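Local coordinates for alanine dehydrogenase (Archaeoglobus fulgidus, PDB 1OMO), which catalyses the reversible, NAD-dependent oxidative deamination of L-alanine to pyruvate and ammonium, working as a homodimer, at residues A[1-6]-A[93-98]; A[22-27]-A[298-303]. All blocks are in the same frame, centred on the assembly; numbering follows the deposited sequence.

Contact 1. Residues A[1-6]-A[93-98]; sequences METLIL and GFPLAV
Leu4 and Ile5 pair with Ala97 and Val98 as parallel beta bridges, which sets the N-terminal strand 3-6 between strands 95-100 and 315-317 in the mixed sheet of the dimer-forming domain. Three backbone hydrogen bonds make the ladder. Leu4 N donates to Leu96 O (3.0 Å), Leu4 O accepts from Val98 N (2.9 Å), and Leu6 N closes on Val98 O. Strand 95-100 is itself irregular: Leu96 and Ala97 both face Leu87 on the next strand, a classic beta bulge. The nitrogen of Pro95 has no hydrogen to give, but its carbonyl can accept, and Thr3 OG1 donates to Pro95 O at 2.6 Å, almost straight in line with the carbonyl. The Thr3 chi1 of -68° sets OG1 beside the backbone N, leaving CG2 to rest 3.8 Å from Ala97 CA.

The apolar contacts divide between the sheet's two faces. The small Ala97 lies beside Leu4 on the face covered by helix 294-311; Ile5 and Val98 run side by side on the other, where the second subunit packs, with Ile5 CD1 3.7 Å from Val98 CB.

Aromatic packing covers the side chain of Met1. The proline ring suits its place by laying Pro95 CD against one face of Phe94, while flexible Met1 bends at chi2 and chi3 to curl over the opposite face. Met1 SD, 4.6 Å from the ring centroid and 18° off the normal, makes a Met-aromatic contact. An alanine in place of Phe94 would probably leave the Met1 side chain without its flat support and free to turn. Met1 CE adds a CH-pi contact, 3.4 Å from the centroid and 21° off the normal, while Glu2 O approaches the ring edge at CE2.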
ATOM      1  N   MET A   1       8.637 -16.388 -15.633  1.00 40.85           N
ATOM      2  CA  MET A   1       7.739 -16.282 -14.443  1.00 41.91           C
ATOM      3  C   MET A   1       6.356 -15.856 -14.877  1.00 40.61           C
ATOM      4  O   MET A   1       6.209 -15.038 -15.786  1.00 41.71           O
ATOM      5  CB  MET A   1       8.282 -15.257 -13.452  1.00 44.67           C
ATOM      6  CG  MET A   1       9.429 -15.760 -12.628  1.00 48.38           C
ATOM      7  SD  MET A   1       9.027 -17.365 -11.878  1.00 54.95           S
ATOM      8  CE  MET A   1       7.323 -17.093 -11.278  1.00 52.40           C
ATOM      9  N   GLU A   2       5.339 -16.392 -14.221  1.00 38.28           N
ATOM     10  CA  GLU A   2       3.969 -16.066 -14.588  1.00 36.61           C
ATOM     11  C   GLU A   2       3.147 -15.581 -13.421  1.00 32.89           C
ATOM     12  O   GLU A   2       3.203 -16.163 -12.339  1.00 32.84           O
ATOM     13  CB  GLU A   2       3.265 -17.305 -15.157  1.00 39.88           C
ATOM     14  CG  GLU A   2       3.990 -17.937 -16.319  1.00 43.79           C
ATOM     15  CD  GLU A   2       4.000 -17.032 -17.520  1.00 46.34           C
ATOM     16  OE1 GLU A   2       3.025 -17.060 -18.305  1.00 46.60           O
ATOM     17  OE2 GLU A   2       4.981 -16.274 -17.664  1.00 49.28           O
ATOM     18  N   THR A   3       2.373 -14.526 -13.642  1.00 27.67           N
ATOM     19  CA  THR A   3       1.475 -14.027 -12.610  1.00 22.39           C
ATOM     20  C   THR A   3       0.046 -14.405 -13.058  1.00 24.06           C
ATOM     21  O   THR A   3      -0.347 -14.188 -14.213  1.00 24.42           O
ATOM     22  CB  THR A   3       1.612 -12.506 -12.439  1.00 19.64           C
ATOM     23  OG1 THR A   3       2.900 -12.208 -11.879  1.00 17.09           O
ATOM     24  CG2 THR A   3       0.526 -11.956 -11.538  1.00 15.91           C
ATOM     25  N   LEU A   4      -0.715 -15.011 -12.149  1.00 22.24           N
ATOM     26  CA  LEU A   4      -2.093 -15.433 -12.425  1.00 21.99           C
ATOM     27  C   LEU A   4      -3.029 -14.215 -12.280  1.00 21.49           C
ATOM     28  O   LEU A   4      -2.877 -13.421 -11.347  1.00 22.61           O
ATOM     29  CB  LEU A   4      -2.480 -16.537 -11.429  1.00 20.81           C
ATOM     30  CG  LEU A   4      -3.809 -17.261 -11.503  1.00 21.97           C
ATOM     31  CD1 LEU A   4      -3.798 -18.179 -12.690  1.00 22.05           C
ATOM     32  CD2 LEU A   4      -4.061 -18.018 -10.217  1.00 21.77           C
ATOM     33  N   ILE A   5      -3.954 -14.047 -13.223  1.00 20.75           N
ATOM     34  CA  ILE A   5      -4.923 -12.944 -13.191  1.00 19.87           C
ATOM     35  C   ILE A   5      -6.299 -13.545 -12.918  1.00 21.06           C
ATOM     36  O   ILE A   5      -6.737 -14.431 -13.652  1.00 20.85           O
ATOM     37  CB  ILE A   5      -4.935 -12.166 -14.541  1.00 19.07           C
ATOM     38  CG1 ILE A   5      -3.531 -11.595 -14.810  1.00 19.32           C
ATOM     39  CG2 ILE A   5      -5.910 -10.990 -14.488  1.00 15.71           C
ATOM     40  CD1 ILE A   5      -2.988 -10.722 -13.667  1.00 16.27           C
ATOM     41  N   LEU A   6      -6.954 -13.099 -11.843  1.00 22.85           N
ATOM     42  CA  LEU A   6      -8.279 -13.616 -11.490  1.00 22.35           C
ATOM     43  C   LEU A   6      -9.349 -12.537 -11.440  1.00 24.62           C
ATOM     44  O   LEU A   6      -9.220 -11.503 -10.756  1.00 25.99           O
ATOM     45  CB  LEU A   6      -8.242 -14.351 -10.158  1.00 21.14           C
ATOM     46  CG  LEU A   6      -7.549 -15.715 -10.099  1.00 21.49           C
ATOM     47  CD1 LEU A   6      -7.620 -16.203  -8.676  1.00 23.30           C
ATOM     48  CD2 LEU A   6      -8.201 -16.735 -11.029  1.00 15.68           C
ATOM     49  N   GLY A  93       9.280 -12.550  -3.012  1.00 29.78           N
ATOM     50  CA  GLY A  93       8.601 -11.280  -3.239  1.00 27.56           C
ATOM     51  C   GLY A  93       7.812 -11.292  -4.537  1.00 27.39           C
ATOM     52  O   GLY A  93       7.126 -10.336  -4.883  1.00 28.86           O
ATOM     53  N   PHE A  94       7.899 -12.394  -5.264  1.00 26.23           N
ATOM     54  CA  PHE A  94       7.226 -12.504  -6.538  1.00 25.76           C
ATOM     55  C   PHE A  94       5.704 -12.368  -6.453  1.00 26.30           C
ATOM     56  O   PHE A  94       5.053 -12.940  -5.556  1.00 27.58           O
ATOM     57  CB  PHE A  94       7.565 -13.835  -7.191  1.00 22.25           C
ATOM     58  CG  PHE A  94       7.011 -13.982  -8.589  1.00 22.60           C
ATOM     59  CD1 PHE A  94       7.663 -13.409  -9.669  1.00 24.13           C
ATOM     60  CD2 PHE A  94       5.824 -14.657  -8.816  1.00 21.53           C
ATOM     61  CE1 PHE A  94       7.146 -13.499 -10.955  1.00 24.21           C
ATOM     62  CE2 PHE A  94       5.287 -14.761 -10.105  1.00 23.58           C
ATOM     63  CZ  PHE A  94       5.949 -14.178 -11.175  1.00 25.60           C
ATOM     64  N   PRO A  95       5.121 -11.606  -7.383  1.00 25.76           N
ATOM     65  CA  PRO A  95       3.668 -11.386  -7.448  1.00 25.10           C
ATOM     66  C   PRO A  95       3.002 -12.586  -8.123  1.00 24.79           C
ATOM     67  O   PRO A  95       2.879 -12.641  -9.359  1.00 24.08           O
ATOM     68  CB  PRO A  95       3.536 -10.107  -8.278  1.00 24.62           C
ATOM     69  CG  PRO A  95       4.718 -10.180  -9.198  1.00 26.34           C
ATOM     70  CD  PRO A  95       5.843 -10.707  -8.301  1.00 25.59           C
ATOM     71  N   LEU A  96       2.591 -13.536  -7.284  1.00 23.40           N
ATOM     72  CA  LEU A  96       1.941 -14.773  -7.677  1.00 22.04           C
ATOM     73  C   LEU A  96       0.605 -14.531  -8.377  1.00 23.22           C
ATOM     74  O   LEU A  96       0.233 -15.247  -9.314  1.00 24.86           O
ATOM     75  CB  LEU A  96       1.686 -15.628  -6.423  1.00 21.91           C
ATOM     76  CG  LEU A  96       2.626 -16.693  -5.832  1.00 24.20           C
ATOM     77  CD1 LEU A  96       3.995 -16.668  -6.478  1.00 21.31           C
ATOM     78  CD2 LEU A  96       2.747 -16.449  -4.328  1.00 23.43           C
ATOM     79  N   ALA A  97      -0.140 -13.534  -7.921  1.00 22.03           N
ATOM     80  CA  ALA A  97      -1.449 -13.292  -8.525  1.00 21.45           C
ATOM     81  C   ALA A  97      -1.953 -11.863  -8.304  1.00 21.11           C
ATOM     82  O   ALA A  97      -1.540 -11.172  -7.355  1.00 21.21           O
ATOM     83  CB  ALA A  97      -2.479 -14.297  -7.938  1.00 18.53           C
ATOM     84  N   VAL A  98      -2.820 -11.429  -9.206  1.00 18.83           N
ATOM     85  CA  VAL A  98      -3.476 -10.134  -9.129  1.00 17.46           C
ATOM     86  C   VAL A  98      -4.912 -10.576  -9.299  1.00 19.00           C
ATOM     87  O   VAL A  98      -5.278 -11.099 -10.360  1.00 18.73           O
ATOM     88  CB  VAL A  98      -3.095  -9.195 -10.297  1.00 18.53           C
ATOM     89  CG1 VAL A  98      -3.997  -7.967 -10.266  1.00 15.61           C
ATOM     90  CG2 VAL A  98      -1.631  -8.751 -10.182  1.00 15.01           C
TER

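Contact 2. Residues A[22-27]-A[298-303]; sequences NAVEEA and VAVAKV
Ala23 and Ala299 bring helices 17-32 and 294-311 together, their CA atoms 5.7 Å apart and their methyl groups meeting at 4.1 Å (CB to CB). Ala23 is the most heavily covered residue of the pair of segments. Its CB points toward the other helix and also lies 4.4 Å from CG2 of Val303, one turn beyond Ala299. The methyl of Ala299 in turn reaches the backbone of the first helix, with its CB 3.8 Å from Ala23 O; that oxygen is already engaged by Ala27 N within its own helix. Alanine suits both places, since a single methyl lets the backbones come this close.

Val24 follows, beside the Ala23 contact. Its CG2, lying beside the backbone N, meets Val300 CG2 more loosely at 4.4 Å. Val24 also touches Arg108, an NAD-binding residue on helix 102-120, so the branched side chain fills the angle between three helices.

Glu25 and Glu26 carry their carboxylates to other partners: Glu25 bonds to Tyr119, and Glu26 forms a salt bridge with Arg29. One turn after Ala23, Ala27 again presents a methyl, its CB 4.0 Å from Ala299 CB, which thus sits against both alanines.

No hydrogen bond crosses the interface. The segment axes approach to 8.7 Å, with 139° between their N-to-C directions, closer to antiparallel than to parallel but well inclined. Small side chains on one helix ridge, spaced i and i+4, are typical of closely packed helix pairs, and this pair borders the cofactor site through Arg108, with NAD itself about 10 Å from the Val24 side chain.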
ATOM      1  N   ASN A  22     -13.223 -20.378   7.939  1.00 21.34           N
ATOM      2  CA  ASN A  22     -12.092 -21.043   8.564  1.00 24.43           C
ATOM      3  C   ASN A  22     -10.836 -20.200   8.479  1.00 21.54           C
ATOM      4  O   ASN A  22     -10.077 -20.144   9.438  1.00 22.17           O
ATOM      5  CB  ASN A  22     -11.831 -22.394   7.911  1.00 27.24           C
ATOM      6  CG  ASN A  22     -12.791 -23.448   8.389  1.00 32.59           C
ATOM      7  OD1 ASN A  22     -12.996 -24.469   7.722  1.00 35.84           O
ATOM      8  ND2 ASN A  22     -13.390 -23.216   9.558  1.00 34.91           N
ATOM      9  N   ALA A  23     -10.641 -19.565   7.325  1.00 18.74           N
ATOM     10  CA  ALA A  23      -9.479 -18.725   7.071  1.00 18.45           C
ATOM     11  C   ALA A  23      -9.479 -17.476   7.934  1.00 17.92           C
ATOM     12  O   ALA A  23      -8.454 -17.109   8.499  1.00 20.11           O
ATOM     13  CB  ALA A  23      -9.422 -18.336   5.581  1.00 18.14           C
ATOM     14  N   VAL A  24     -10.634 -16.840   8.062  1.00 16.00           N
ATOM     15  CA  VAL A  24     -10.721 -15.628   8.857  1.00 17.76           C
ATOM     16  C   VAL A  24     -10.522 -15.927  10.336  1.00 17.50           C
ATOM     17  O   VAL A  24      -9.888 -15.156  11.058  1.00 17.83           O
ATOM     18  CB  VAL A  24     -12.084 -14.889   8.608  1.00 17.41           C
ATOM     19  CG1 VAL A  24     -12.260 -13.706   9.565  1.00 20.15           C
ATOM     20  CG2 VAL A  24     -12.115 -14.383   7.189  1.00 17.65           C
ATOM     21  N   GLU A  25     -11.035 -17.067  10.785  1.00 19.24           N
ATOM     22  CA  GLU A  25     -10.870 -17.459  12.183  1.00 19.26           C
ATOM     23  C   GLU A  25      -9.385 -17.699  12.514  1.00 20.15           C
ATOM     24  O   GLU A  25      -8.857 -17.201  13.531  1.00 19.83           O
ATOM     25  CB  GLU A  25     -11.686 -18.717  12.475  1.00 20.05           C
ATOM     26  CG  GLU A  25     -11.582 -19.195  13.941  1.00 24.05           C
ATOM     27  CD  GLU A  25     -12.705 -20.152  14.312  1.00 27.39           C
ATOM     28  OE1 GLU A  25     -13.122 -20.951  13.449  1.00 31.85           O
ATOM     29  OE2 GLU A  25     -13.167 -20.128  15.462  1.00 30.05           O
ATOM     30  N   GLU A  26      -8.698 -18.445  11.648  1.00 20.01           N
ATOM     31  CA  GLU A  26      -7.265 -18.731  11.870  1.00 18.94           C
ATOM     32  C   GLU A  26      -6.449 -17.427  11.771  1.00 17.81           C
ATOM     33  O   GLU A  26      -5.510 -17.207  12.524  1.00 17.43           O
ATOM     34  CB  GLU A  26      -6.797 -19.798  10.863  1.00 18.36           C
ATOM     35  CG  GLU A  26      -5.347 -20.206  10.958  1.00 22.47           C
ATOM     36  CD  GLU A  26      -4.943 -20.824  12.303  1.00 24.49           C
ATOM     37  OE1 GLU A  26      -3.784 -21.270  12.400  1.00 25.16           O
ATOM     38  OE2 GLU A  26      -5.760 -20.882  13.254  1.00 26.11           O
ATOM     39  N   ALA A  27      -6.832 -16.546  10.850  1.00 18.39           N
ATOM     40  CA  ALA A  27      -6.151 -15.265  10.704  1.00 18.12           C
ATOM     41  C   ALA A  27      -6.239 -14.514  12.013  1.00 18.22           C
ATOM     42  O   ALA A  27      -5.248 -13.986  12.483  1.00 19.41           O
ATOM     43  CB  ALA A  27      -6.803 -14.430   9.601  1.00 20.26           C
ATOM     44  N   VAL A 298      -5.699 -11.235   2.955  1.00 18.19           N
ATOM     45  CA  VAL A 298      -4.631 -12.152   2.523  1.00 20.59           C
ATOM     46  C   VAL A 298      -4.996 -13.628   2.774  1.00 21.81           C
ATOM     47  O   VAL A 298      -4.862 -14.476   1.863  1.00 21.84           O
ATOM     48  CB  VAL A 298      -3.283 -11.826   3.197  1.00 21.54           C
ATOM     49  CG1 VAL A 298      -2.217 -12.838   2.741  1.00 23.36           C
ATOM     50  CG2 VAL A 298      -2.839 -10.407   2.797  1.00 21.36           C
ATOM     51  N   ALA A 299      -5.483 -13.929   3.981  1.00 21.17           N
ATOM     52  CA  ALA A 299      -5.894 -15.296   4.337  1.00 20.83           C
ATOM     53  C   ALA A 299      -6.853 -15.810   3.271  1.00 21.16           C
ATOM     54  O   ALA A 299      -6.665 -16.874   2.671  1.00 22.86           O
ATOM     55  CB  ALA A 299      -6.591 -15.308   5.703  1.00 19.36           C
ATOM     56  N   VAL A 300      -7.880 -15.027   3.017  1.00 20.36           N
ATOM     57  CA  VAL A 300      -8.847 -15.412   2.038  1.00 19.42           C
ATOM     58  C   VAL A 300      -8.279 -15.461   0.611  1.00 18.93           C
ATOM     59  O   VAL A 300      -8.684 -16.302  -0.177  1.00 16.89           O
ATOM     60  CB  VAL A 300     -10.062 -14.479   2.114  1.00 21.00           C
ATOM     61  CG1 VAL A 300     -10.606 -14.243   0.736  1.00 21.40           C
ATOM     62  CG2 VAL A 300     -11.143 -15.105   3.008  1.00 17.55           C
ATOM     63  N   ALA A 301      -7.367 -14.565   0.264  1.00 18.06           N
ATOM     64  CA  ALA A 301      -6.803 -14.608  -1.080  1.00 19.03           C
ATOM     65  C   ALA A 301      -5.950 -15.885  -1.262  1.00 20.53           C
ATOM     66  O   ALA A 301      -5.867 -16.452  -2.370  1.00 20.03           O
ATOM     67  CB  ALA A 301      -5.973 -13.351  -1.348  1.00 19.97           C
ATOM     68  N   LYS A 302      -5.326 -16.340  -0.176  1.00 23.01           N
ATOM     69  CA  LYS A 302      -4.527 -17.561  -0.228  1.00 24.36           C
ATOM     70  C   LYS A 302      -5.404 -18.752  -0.643  1.00 25.29           C
ATOM     71  O   LYS A 302      -4.978 -19.627  -1.411  1.00 25.94           O
ATOM     72  CB  LYS A 302      -3.893 -17.870   1.128  1.00 24.75           C
ATOM     73  CG  LYS A 302      -3.710 -19.396   1.304  1.00 24.27           C
ATOM     74  CD  LYS A 302      -2.826 -19.784   2.466  1.00 25.32           C
ATOM     75  CE  LYS A 302      -2.537 -21.296   2.454  1.00 26.28           C
ATOM     76  NZ  LYS A 302      -1.435 -21.623   3.387  1.00 28.78           N
ATOM     77  N   VAL A 303      -6.625 -18.800  -0.127  1.00 24.91           N
ATOM     78  CA  VAL A 303      -7.522 -19.895  -0.464  1.00 23.75           C
ATOM     79  C   VAL A 303      -7.962 -19.843  -1.916  1.00 24.54           C
ATOM     80  O   VAL A 303      -8.060 -20.877  -2.570  1.00 24.12           O
ATOM     81  CB  VAL A 303      -8.745 -19.880   0.440  1.00 24.59           C
ATOM     82  CG1 VAL A 303      -9.824 -20.803  -0.127  1.00 25.14           C
ATOM     83  CG2 VAL A 303      -8.343 -20.326   1.841  1.00 22.42           C
TER

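How the contacts relate
Both contacts are largely buried, though contact 1 includes an exposed Met1, whereas no touching residue of contact 2 is exposed. The centre of contact 1 is about 26 Å, and that of contact 2 about 13 Å, from the centre of the chain: the first lies in the sheet where the second subunit packs, the second near the cofactor, where no other chain touches its segments. Backbone hydrogen bonds and an aromatic ring dominate the first; small apolar side chains, with no hydrogen bond across, the second. Helix 294-311 links them, contributing residues 298-303 to contact 2, while its Val304, Tyr305 and Ala308 cover Leu4 and Leu6 of contact 1. The nearest atoms of the two contacts are about 7 Å apart.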